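Local coordinates for peptidoglycan-binding domain 1 (Burkholderia, PDB 5NM7), which probably binds bacterial peptidoglycan and cleaves its glycan strands, as the modular endolysin of a Burkholderia phage with a lysozyme-like catalytic domain, at residues F217-A220 / M224-A227; A234-L239 / V252-A257. One frame throughout, in Å; residues are numbered along the deposited sequence.

Interaction 1: residues F217-A220 / M224-A227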
loop_
_atom_site.group_PDB
_atom_site.type_symbol
_atom_site.label_atom_id
_atom_site.label_comp_id
_atom_site.label_asym_id
_atom_site.label_seq_id
_atom_site.Cartn_x
_atom_site.Cartn_y
_atom_site.Cartn_z
ATOM N N PHE A 217 13.103 0.334 -2.345
ATOM C CA PHE A 217 13.210 1.555 -1.573
ATOM C C PHE A 217 13.817 1.275 -0.216
ATOM O O PHE A 217 14.748 1.972 0.217
ATOM C CB PHE A 217 11.850 2.196 -1.409
ATOM C CG PHE A 217 11.853 3.451 -0.610
ATOM C CD1 PHE A 217 11.400 3.437 0.692
ATOM C CD2 PHE A 217 12.244 4.667 -1.159
ATOM C CE1 PHE A 217 11.375 4.608 1.413
ATOM C CE2 PHE A 217 12.230 5.844 -0.439
ATOM C CZ PHE A 217 11.787 5.812 0.879
ATOM N N VAL A 218 13.329 0.220 0.407
ATOM C CA VAL A 218 13.829 -0.177 1.727
ATOM C C VAL A 218 15.261 -0.697 1.608
ATOM O O VAL A 218 16.122 -0.333 2.426
ATOM C CB VAL A 218 12.917 -1.172 2.415
ATOM C CG1 VAL A 218 13.491 -1.599 3.750
ATOM C CG2 VAL A 218 11.546 -0.526 2.663
ATOM N N LEU A 219 15.518 -1.520 0.603
ATOM C CA LEU A 219 16.868 -2.036 0.365
ATOM C C LEU A 219 17.889 -0.927 0.156
ATOM O O LEU A 219 19.069 -1.094 0.520
ATOM C CB LEU A 219 16.895 -3.025 -0.790
ATOM C CG LEU A 219 16.277 -4.406 -0.582
ATOM C CD1 LEU A 219 16.194 -5.203 -1.856
ATOM C CD2 LEU A 219 17.007 -5.201 0.489
ATOM N N ALA A 220 17.460 0.187 -0.427
ATOM C CA ALA A 220 18.329 1.339 -0.672
ATOM C C ALA A 220 18.662 2.173 0.558
ATOM O O ALA A 220 19.560 3.016 0.488
ATOM C CB ALA A 220 17.714 2.226 -1.746
ATOM N N MET A 224 17.031 2.122 7.493
ATOM C CA MET A 224 15.622 1.683 7.454
ATOM C C MET A 224 15.417 0.172 7.358
ATOM O O MET A 224 14.591 -0.419 8.080
ATOM C CB MET A 224 14.906 2.409 6.302
ATOM C CG MET A 224 13.428 2.120 6.291
ATOM S SD MET A 224 12.670 2.796 4.791
ATOM C CE MET A 224 12.748 4.450 5.238
ATOM N N LEU A 225 16.200 -0.480 6.505
ATOM C CA LEU A 225 16.188 -1.896 6.363
ATOM C C LEU A 225 16.508 -2.588 7.683
ATOM O O LEU A 225 15.886 -3.563 8.067
ATOM C CB LEU A 225 17.179 -2.322 5.290
ATOM C CG LEU A 225 17.358 -3.818 5.054
ATOM C CD1 LEU A 225 16.084 -4.455 4.547
ATOM C CD2 LEU A 225 18.473 -4.010 4.038
ATOM N N ALA A 226 17.533 -2.074 8.363
ATOM C CA ALA A 226 17.932 -2.686 9.630
ATOM C C ALA A 226 16.853 -2.513 10.664
ATOM O O ALA A 226 16.635 -3.432 11.458
ATOM C CB ALA A 226 19.261 -2.124 10.124
ATOM N N ALA A 227 16.165 -1.361 10.640
ATOM C CA ALA A 227 15.099 -1.090 11.597
ATOM C C ALA A 227 13.958 -2.075 11.374
ATOM O O ALA A 227 13.445 -2.647 12.317
ATOM C CB ALA A 227 14.629 0.326 11.521
#

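Interaction 2: residues A234-L239 / V252-A257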
loop_
_atom_site.group_PDB
_atom_site.type_symbol
_atom_site.label_atom_id
_atom_site.label_comp_id
_atom_site.label_asym_id
_atom_site.label_seq_id
_atom_site.Cartn_x
_atom_site.Cartn_y
_atom_site.Cartn_z
ATOM N N ALA A 234 9.042 1.920 15.919
ATOM C CA ALA A 234 8.995 3.373 16.014
ATOM C C ALA A 234 10.060 3.978 15.132
ATOM O O ALA A 234 9.825 4.978 14.462
ATOM C CB ALA A 234 9.154 3.831 17.466
ATOM N N LYS A 235 11.254 3.375 15.144
ATOM C CA LYS A 235 12.333 3.863 14.291
ATOM C C LYS A 235 11.983 3.699 12.791
ATOM O O LYS A 235 12.136 4.636 12.040
ATOM C CB LYS A 235 13.631 3.124 14.613
ATOM C CG LYS A 235 14.801 3.511 13.757
ATOM C CD LYS A 235 15.006 5.005 13.752
ATOM N N PHE A 236 11.467 2.545 12.428
ATOM C CA PHE A 236 11.058 2.327 11.043
ATOM C C PHE A 236 9.994 3.360 10.659
ATOM O O PHE A 236 10.087 3.980 9.598
ATOM C CB PHE A 236 10.513 0.953 10.799
ATOM C CG PHE A 236 9.981 0.781 9.403
ATOM C CD1 PHE A 236 8.627 0.948 9.160
ATOM C CD2 PHE A 236 10.828 0.490 8.356
ATOM C CE1 PHE A 236 8.151 0.860 7.864
ATOM C CE2 PHE A 236 10.349 0.359 7.060
ATOM C CZ PHE A 236 8.999 0.540 6.825
ATOM N N ALA A 237 8.996 3.546 11.515
ATOM C CA ALA A 237 7.927 4.465 11.206
ATOM C C ALA A 237 8.452 5.887 11.091
ATOM O O ALA A 237 8.074 6.630 10.201
ATOM C CB ALA A 237 6.807 4.356 12.227
ATOM N N GLU A 238 9.363 6.291 11.981
ATOM C CA GLU A 238 9.927 7.639 11.886
ATOM C C GLU A 238 10.674 7.849 10.557
ATOM O O GLU A 238 10.531 8.902 9.902
ATOM C CB GLU A 238 10.893 7.879 13.054
ATOM C CG GLU A 238 11.548 9.252 12.999
ATOM C CD GLU A 238 12.393 9.555 14.223
ATOM O OE1 GLU A 238 12.982 8.613 14.825
ATOM O OE2 GLU A 238 12.481 10.768 14.539
ATOM N N LEU A 239 11.438 6.827 10.158
ATOM C CA LEU A 239 12.226 6.913 8.927
ATOM C C LEU A 239 11.323 6.867 7.698
ATOM O O LEU A 239 11.591 7.574 6.717
ATOM C CB LEU A 239 13.239 5.787 8.828
ATOM C CG LEU A 239 14.327 5.820 9.919
ATOM C CD1 LEU A 239 15.115 4.525 9.873
ATOM C CD2 LEU A 239 15.193 7.058 9.734
ATOM N N VAL A 252 2.794 1.985 16.669
ATOM C CA VAL A 252 2.083 1.001 17.429
ATOM C C VAL A 252 1.213 0.122 16.571
ATOM O O VAL A 252 1.041 -1.042 16.857
ATOM C CB VAL A 252 1.244 1.670 18.544
ATOM C CG1 VAL A 252 0.559 0.602 19.386
ATOM C CG2 VAL A 252 2.140 2.519 19.427
ATOM N N LYS A 253 0.660 0.657 15.474
ATOM C CA LYS A 253 -0.051 -0.214 14.554
ATOM C C LYS A 253 0.835 -1.292 13.956
ATOM O O LYS A 253 0.394 -2.426 13.808
ATOM C CB LYS A 253 -0.731 0.601 13.431
ATOM C CG LYS A 253 -1.934 1.377 13.958
ATOM C CD LYS A 253 -2.499 2.273 12.867
ATOM C CE LYS A 253 -3.817 2.881 13.325
ATOM N NZ LYS A 253 -4.192 3.978 12.405
ATOM N N LEU A 254 2.069 -0.935 13.597
ATOM C CA LEU A 254 3.025 -1.903 13.097
ATOM C C LEU A 254 3.316 -2.958 14.160
ATOM O O LEU A 254 3.254 -4.146 13.873
ATOM C CB LEU A 254 4.343 -1.243 12.678
ATOM C CG LEU A 254 4.251 -0.469 11.355
ATOM C CD1 LEU A 254 5.419 0.490 11.215
ATOM C CD2 LEU A 254 4.200 -1.444 10.214
ATOM N N GLU A 255 3.601 -2.484 15.353
ATOM C CA GLU A 255 3.951 -3.384 16.500
ATOM C C GLU A 255 2.858 -4.380 16.769
ATOM O O GLU A 255 3.081 -5.599 16.781
ATOM C CB GLU A 255 4.256 -2.543 17.733
ATOM C CG GLU A 255 4.501 -3.234 19.093
ATOM C CD GLU A 255 4.158 -2.295 20.258
ATOM O OE1 GLU A 255 4.311 -1.027 20.210
ATOM O OE2 GLU A 255 3.717 -2.839 21.263
ATOM N N ARG A 256 1.635 -3.881 16.884
ATOM C CA ARG A 256 0.503 -4.749 17.173
ATOM C C ARG A 256 0.074 -5.641 16.013
ATOM O O ARG A 256 -0.285 -6.796 16.216
ATOM C CB ARG A 256 -0.631 -3.909 17.815
ATOM C CG ARG A 256 -0.043 -3.130 19.005
ATOM C CD ARG A 256 -0.935 -2.961 20.199
ATOM N NE ARG A 256 -0.216 -2.205 21.241
ATOM C CZ ARG A 256 -0.779 -1.431 22.171
ATOM N NH1 ARG A 256 -2.099 -1.261 22.230
ATOM N NH2 ARG A 256 -0.004 -0.804 23.044
ATOM N N ALA A 257 0.222 -5.182 14.765
ATOM C CA ALA A 257 0.039 -6.043 13.615
ATOM C C ALA A 257 1.027 -7.203 13.563
ATOM O O ALA A 257 0.656 -8.337 13.272
ATOM C CB ALA A 257 0.120 -5.241 12.303
#

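Interaction 1: residues F217-A220 / M224-A227
The phenyl ring of Phe217 is met obliquely by the thioether of Met224, in a Met-aromatic contact. The sulfur stands 5.1 Å from the ring centroid on a line 60° off the ring normal, which is neither a clean face-on nor an edge-on approach. Its nearest ring atom is CE1, with SD of Met224 4.0 Å from CE1 of Phe217, and the methyl CE lies against the same carbon. The methionine runs out extended through CG and SD and bends only at its last torsion (chi3 -73°), which leaves both SD and CE beside the CE1 corner of the ring. Elsewhere the phenyl ring makes an edge-to-face pair with His187. SD also touches a second side chain, CG2 of Val218, at 4.1 Å. Helices 207-219 and 222-229 follow each other in the chain within the N-acetylmuramidase region, joined by a short connection, with Asp221 OD1 accepting a hydrogen bond from Met224 N. Val218 sits in the inside of this corner, its CA 5.5 Å from the CA of Leu225. Its CG1, set anti to the backbone N (chi1 178°), lies against Leu225, 3.8 Å from its CA and 3.9 Å from its CD1, the two side chains crossing at about a right angle. CB of Leu225 rests 3.6 Å from the carbonyl O of Val218. Farther out, CD2 of Leu219 meets CD2 of Leu225 at 4.0 Å, and Leu87 of helix 77-87 packs on Val218, Leu219 and Leu225 alike.

Interaction 2: residues A234-L239 / V252-A257
Leu254 reaches across to helix 233-241 with a single methyl group, CD1, which touches both Phe236 and Ala237. Its closest approach is to the phenyl ring: CD1 of Leu254 lies 3.8 Å from CD1 of Phe236, at the ring edge and near the ring plane. The same methyl lies 4.2 Å from CB of Ala237. With CG anti to its carbonyl carbon (chi1 -74°), Leu254 extends toward this pair, while Phe236 has CG anti to its own backbone N (chi1 175°), which brings the CD1 edge of the ring to the Leu254 methyl, and the two side chains cross at about a right angle. All three residues are buried, yet the interface is slender: it covers 89 Å² in total, and the nearest CA atoms, those of Ala237 and Leu254, are 8.3 Å apart. Helices 233-241 and 250-265 are successive helices of the N-acetylmuramidase region, and helix 91-101 packs against both, with Glu101 touching Phe236 and Leu254, and Val100 touching Leu254. Phe236 also meets the ring of Tyr240 one helical turn on, the planes about 10° apart. Away from this apolar patch the character changes. Glu255 and Arg256 lie on the more open part of helix 250-265, where OE2 of Glu255 approaches NE of Arg256 in a long salt bridge of 4.0 Å, at the edge and in the plane of the guanidinium. CG1 of Val252 lies 3.4 Å above one face of that group, offset toward the rim.

Both contacts are buried and apolar, and both lie in the helical N-acetylmuramidase region, but they join different pairs. Interaction 1 closes a tight corner between helices 207-219 and 222-229 and buries 253 Å², whereas interaction 2 bridges helices 233-241 and 250-265 across a longer connection with about a third of that area. Sulfur and branched aliphatic groups dominate the first; one leucine methyl at an aromatic edge carries the second, beside a charged surface. Helices 222-229 and 233-241 follow each other in the chain and link the two contacts directly: CG of Met224 packs 3.6 Å from CE2 of Phe236, and Ala227 packs against Lys235.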